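Local coordinates for protein probable succinyl-CoA:3-ketoacid coenzyme A transferase subunit B (Bacillus subtilis, PDB 3CDK) that probably catalyses, as one of two subunit types, the transfer of coenzyme A from succinyl-CoA to a 3-oxo acid, giving a 3-oxoacyl-CoA and succinate, at residues M188-L193 / E200-K205. Sequence-based numbering, arbitrary orientation.
Sequences MTLTEL and EEVYEK
Val202 of helix 199-204 meets two leucines of strand 187-193, Leu190 and Leu193, and the whole contact is apolar. Leu190 and Val202 meet end on, Leu190 CD2 lying 4.0 Å from Val202 CG1. The other branch of the valine serves the second leucine: Leu193 CD1 lies 3.8 Å from Val202 CG2, the two side chains crossing at a slant. This division follows from the valine torsion (chi1 -178°), which sets CG1 anti to the backbone N and CG2 anti to the carbonyl carbon. Leu190 points from the strand toward the helix, whereas the CB of Leu193 is directed less squarely and its CD1 methyl makes the approach.

No hydrogen bond or salt bridge joins the two segments; their polar links lie within 200-205 or lead elsewhere. Lys205 NZ binds Glu201 OE2 at 3.1 Å, a salt bridge between residues four apart in sequence, with the nitrogen above the carboxylate plane. Lys205 N also bonds to Glu201 O at 2.8 Å, at the point where the chain leaves helical geometry. On the strand, Glu192 forms a salt bridge with Arg14, and a classic beta bulge, in which Thr191 and Glu192 lie opposite the single Val180 of strand 179-184, falls between the two leucines.

The contact packs the helix of a beta-alpha-beta unit, strand 187-193, helix 199-204 and strand 211-212, against its first strand. Phe181 of neighbouring strand 179-184 also touches Leu190. With Leu190 CA and Val202 CA 8.8 Å apart, mainly methyl groups bridge the gap, implying that dispersion and exclusion of water, rather than directional bonds between the two segments, seat the short helix on this strand.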
ATOM      1  N   MET B 188      -2.858  32.457 -17.943  1.00 60.59           N
ATOM      2  CA  MET B 188      -1.612  32.880 -17.343  1.00 59.35           C
ATOM      3  C   MET B 188      -1.663  34.390 -17.098  1.00 60.97           C
ATOM      4  O   MET B 188      -2.209  35.163 -17.905  1.00 61.61           O
ATOM      5  CB  MET B 188      -0.441  32.503 -18.245  1.00 58.46           C
ATOM      6  CG  MET B 188       0.930  32.756 -17.660  1.00 57.27           C
ATOM      7  SD  MET B 188       2.313  32.234 -18.708  1.00 56.27           S
ATOM      8  CE  MET B 188       2.090  33.226 -20.165  1.00 54.99           C
ATOM      9  N   THR B 189      -1.083  34.805 -15.976  1.00 60.95           N
ATOM     10  CA  THR B 189      -1.124  36.185 -15.556  1.00 61.58           C
ATOM     11  C   THR B 189       0.227  36.564 -15.008  1.00 60.94           C
ATOM     12  O   THR B 189       0.774  35.886 -14.148  1.00 60.02           O
ATOM     13  CB  THR B 189      -2.178  36.369 -14.477  1.00 62.29           C
ATOM     14  OG1 THR B 189      -3.467  36.062 -15.026  1.00 63.45           O
ATOM     15  CG2 THR B 189      -2.172  37.785 -13.944  1.00 63.39           C
ATOM     16  N   LEU B 190       0.779  37.647 -15.525  1.00 61.62           N
ATOM     17  CA  LEU B 190       2.060  38.083 -15.050  1.00 61.69           C
ATOM     18  C   LEU B 190       1.823  38.801 -13.755  1.00 61.94           C
ATOM     19  O   LEU B 190       1.013  39.721 -13.676  1.00 63.25           O
ATOM     20  CB  LEU B 190       2.730  38.965 -16.083  1.00 62.70           C
ATOM     21  CG  LEU B 190       3.937  39.788 -15.659  1.00 63.76           C
ATOM     22  CD1 LEU B 190       5.057  38.920 -15.112  1.00 62.81           C
ATOM     23  CD2 LEU B 190       4.381  40.558 -16.870  1.00 66.52           C
ATOM     24  N   THR B 191       2.555  38.391 -12.734  1.00 60.81           N
ATOM     25  CA  THR B 191       2.174  38.711 -11.369  1.00 60.15           C
ATOM     26  C   THR B 191       3.231  39.528 -10.571  1.00 61.00           C
ATOM     27  O   THR B 191       2.876  40.356  -9.734  1.00 62.43           O
ATOM     28  CB  THR B 191       1.671  37.407 -10.666  1.00 58.79           C
ATOM     29  OG1 THR B 191       0.689  37.732  -9.687  1.00 59.88           O
ATOM     30  CG2 THR B 191       2.801  36.601 -10.042  1.00 56.91           C
ATOM     31  N   GLU B 192       4.513  39.276 -10.837  1.00 60.75           N
ATOM     32  CA  GLU B 192       5.633  40.045 -10.287  1.00 61.03           C
ATOM     33  C   GLU B 192       6.768  40.042 -11.282  1.00 61.08           C
ATOM     34  O   GLU B 192       6.768  39.301 -12.274  1.00 60.26           O
ATOM     35  CB  GLU B 192       6.229  39.477  -8.999  1.00 60.73           C
ATOM     36  CG  GLU B 192       5.346  38.663  -8.061  1.00 61.05           C
ATOM     37  CD  GLU B 192       6.148  38.129  -6.868  1.00 61.27           C
ATOM     38  OE1 GLU B 192       7.256  38.668  -6.585  1.00 64.15           O
ATOM     39  OE2 GLU B 192       5.677  37.174  -6.218  1.00 59.29           O
ATOM     40  N   LEU B 193       7.777  40.839 -10.960  1.00 62.72           N
ATOM     41  CA  LEU B 193       8.858  41.137 -11.876  1.00 63.22           C
ATOM     42  C   LEU B 193      10.175  41.102 -11.114  1.00 63.22           C
ATOM     43  O   LEU B 193      10.248  41.607  -9.991  1.00 63.34           O
ATOM     44  CB  LEU B 193       8.612  42.524 -12.460  1.00 64.05           C
ATOM     45  CG  LEU B 193       8.479  42.766 -13.962  1.00 64.68           C
ATOM     46  CD1 LEU B 193       7.740  41.664 -14.651  1.00 64.75           C
ATOM     47  CD2 LEU B 193       7.771  44.077 -14.206  1.00 67.03           C
ATOM     48  N   GLU B 200       7.222  45.240 -20.898  1.00 67.86           N
ATOM     49  CA  GLU B 200       7.674  45.169 -22.277  1.00 68.95           C
ATOM     50  C   GLU B 200       8.624  43.987 -22.445  1.00 66.15           C
ATOM     51  O   GLU B 200       8.296  43.023 -23.126  1.00 64.46           O
ATOM     52  CB  GLU B 200       8.317  46.477 -22.721  1.00 71.37           C
ATOM     53  CG  GLU B 200       7.398  47.398 -23.488  1.00 76.63           C
ATOM     54  CD  GLU B 200       8.059  47.911 -24.778  1.00 83.62           C
ATOM     55  OE1 GLU B 200       8.415  47.025 -25.607  1.00 84.25           O
ATOM     56  OE2 GLU B 200       8.230  49.167 -24.966  1.00 84.42           O
ATOM     57  N   GLU B 201       9.764  44.042 -21.769  1.00 64.69           N
ATOM     58  CA  GLU B 201      10.760  42.980 -21.843  1.00 62.41           C
ATOM     59  C   GLU B 201      10.130  41.617 -21.804  1.00 59.85           C
ATOM     60  O   GLU B 201      10.497  40.753 -22.592  1.00 59.73           O
ATOM     61  CB  GLU B 201      11.755  43.074 -20.694  1.00 62.63           C
ATOM     62  CG  GLU B 201      12.867  42.050 -20.795  1.00 60.87           C
ATOM     63  CD  GLU B 201      14.052  42.378 -19.929  1.00 60.71           C
ATOM     64  OE1 GLU B 201      14.266  43.568 -19.619  1.00 65.61           O
ATOM     65  OE2 GLU B 201      14.789  41.448 -19.570  1.00 58.20           O
ATOM     66  N   VAL B 202       9.187  41.434 -20.880  1.00 57.54           N
ATOM     67  CA  VAL B 202       8.513  40.152 -20.679  1.00 54.56           C
ATOM     68  C   VAL B 202       7.603  39.755 -21.846  1.00 54.96           C
ATOM     69  O   VAL B 202       7.492  38.578 -22.142  1.00 53.46           O
ATOM     70  CB  VAL B 202       7.700  40.114 -19.358  1.00 53.79           C
ATOM     71  CG1 VAL B 202       7.057  38.730 -19.184  1.00 52.10           C
ATOM     72  CG2 VAL B 202       8.583  40.422 -18.187  1.00 52.25           C
ATOM     73  N   TYR B 203       6.938  40.734 -22.473  1.00 57.56           N
ATOM     74  CA  TYR B 203       6.249  40.507 -23.751  1.00 59.32           C
ATOM     75  C   TYR B 203       7.276  40.054 -24.754  1.00 58.62           C
ATOM     76  O   TYR B 203       7.220  38.925 -25.215  1.00 57.67           O
ATOM     77  CB  TYR B 203       5.561  41.761 -24.318  1.00 61.24           C
ATOM     78  CG  TYR B 203       4.241  42.180 -23.698  1.00 64.41           C
ATOM     79  CD1 TYR B 203       3.371  41.254 -23.099  1.00 64.68           C
ATOM     80  CD2 TYR B 203       3.835  43.535 -23.744  1.00 70.32           C
ATOM     81  CE1 TYR B 203       2.132  41.671 -22.526  1.00 66.12           C
ATOM     82  CE2 TYR B 203       2.604  43.962 -23.193  1.00 70.79           C
ATOM     83  CZ  TYR B 203       1.771  43.020 -22.583  1.00 69.78           C
ATOM     84  OH  TYR B 203       0.577  43.450 -22.054  1.00 73.32           O
ATOM     85  N   GLU B 204       8.220  40.935 -25.071  1.00 59.63           N
ATOM     86  CA  GLU B 204       9.264  40.633 -26.043  1.00 60.51           C
ATOM     87  C   GLU B 204       9.815  39.227 -25.807  1.00 58.27           C
ATOM     88  O   GLU B 204      10.078  38.486 -26.751  1.00 57.55           O
ATOM     89  CB  GLU B 204      10.386  41.669 -26.002  1.00 61.84           C
ATOM     90  CG  GLU B 204      10.018  42.987 -26.711  1.00 66.89           C
ATOM     91  CD  GLU B 204      10.932  44.189 -26.358  1.00 69.83           C
ATOM     92  OE1 GLU B 204      11.789  44.075 -25.449  1.00 70.02           O
ATOM     93  OE2 GLU B 204      10.777  45.259 -26.988  1.00 70.39           O
ATOM     94  N   LYS B 205       9.950  38.839 -24.550  1.00 55.65           N
ATOM     95  CA  LYS B 205      10.623  37.594 -24.275  1.00 53.98           C
ATOM     96  C   LYS B 205       9.715  36.371 -24.060  1.00 52.03           C
ATOM     97  O   LYS B 205      10.207  35.329 -23.657  1.00 51.01           O
ATOM     98  CB  LYS B 205      11.617  37.780 -23.125  1.00 53.89           C
ATOM     99  CG  LYS B 205      12.875  38.501 -23.582  1.00 56.32           C
ATOM    100  CD  LYS B 205      13.946  38.577 -22.513  1.00 55.75           C
ATOM    101  CE  LYS B 205      15.063  39.469 -22.985  1.00 56.45           C
ATOM    102  NZ  LYS B 205      15.993  39.705 -21.875  1.00 57.60           N
TER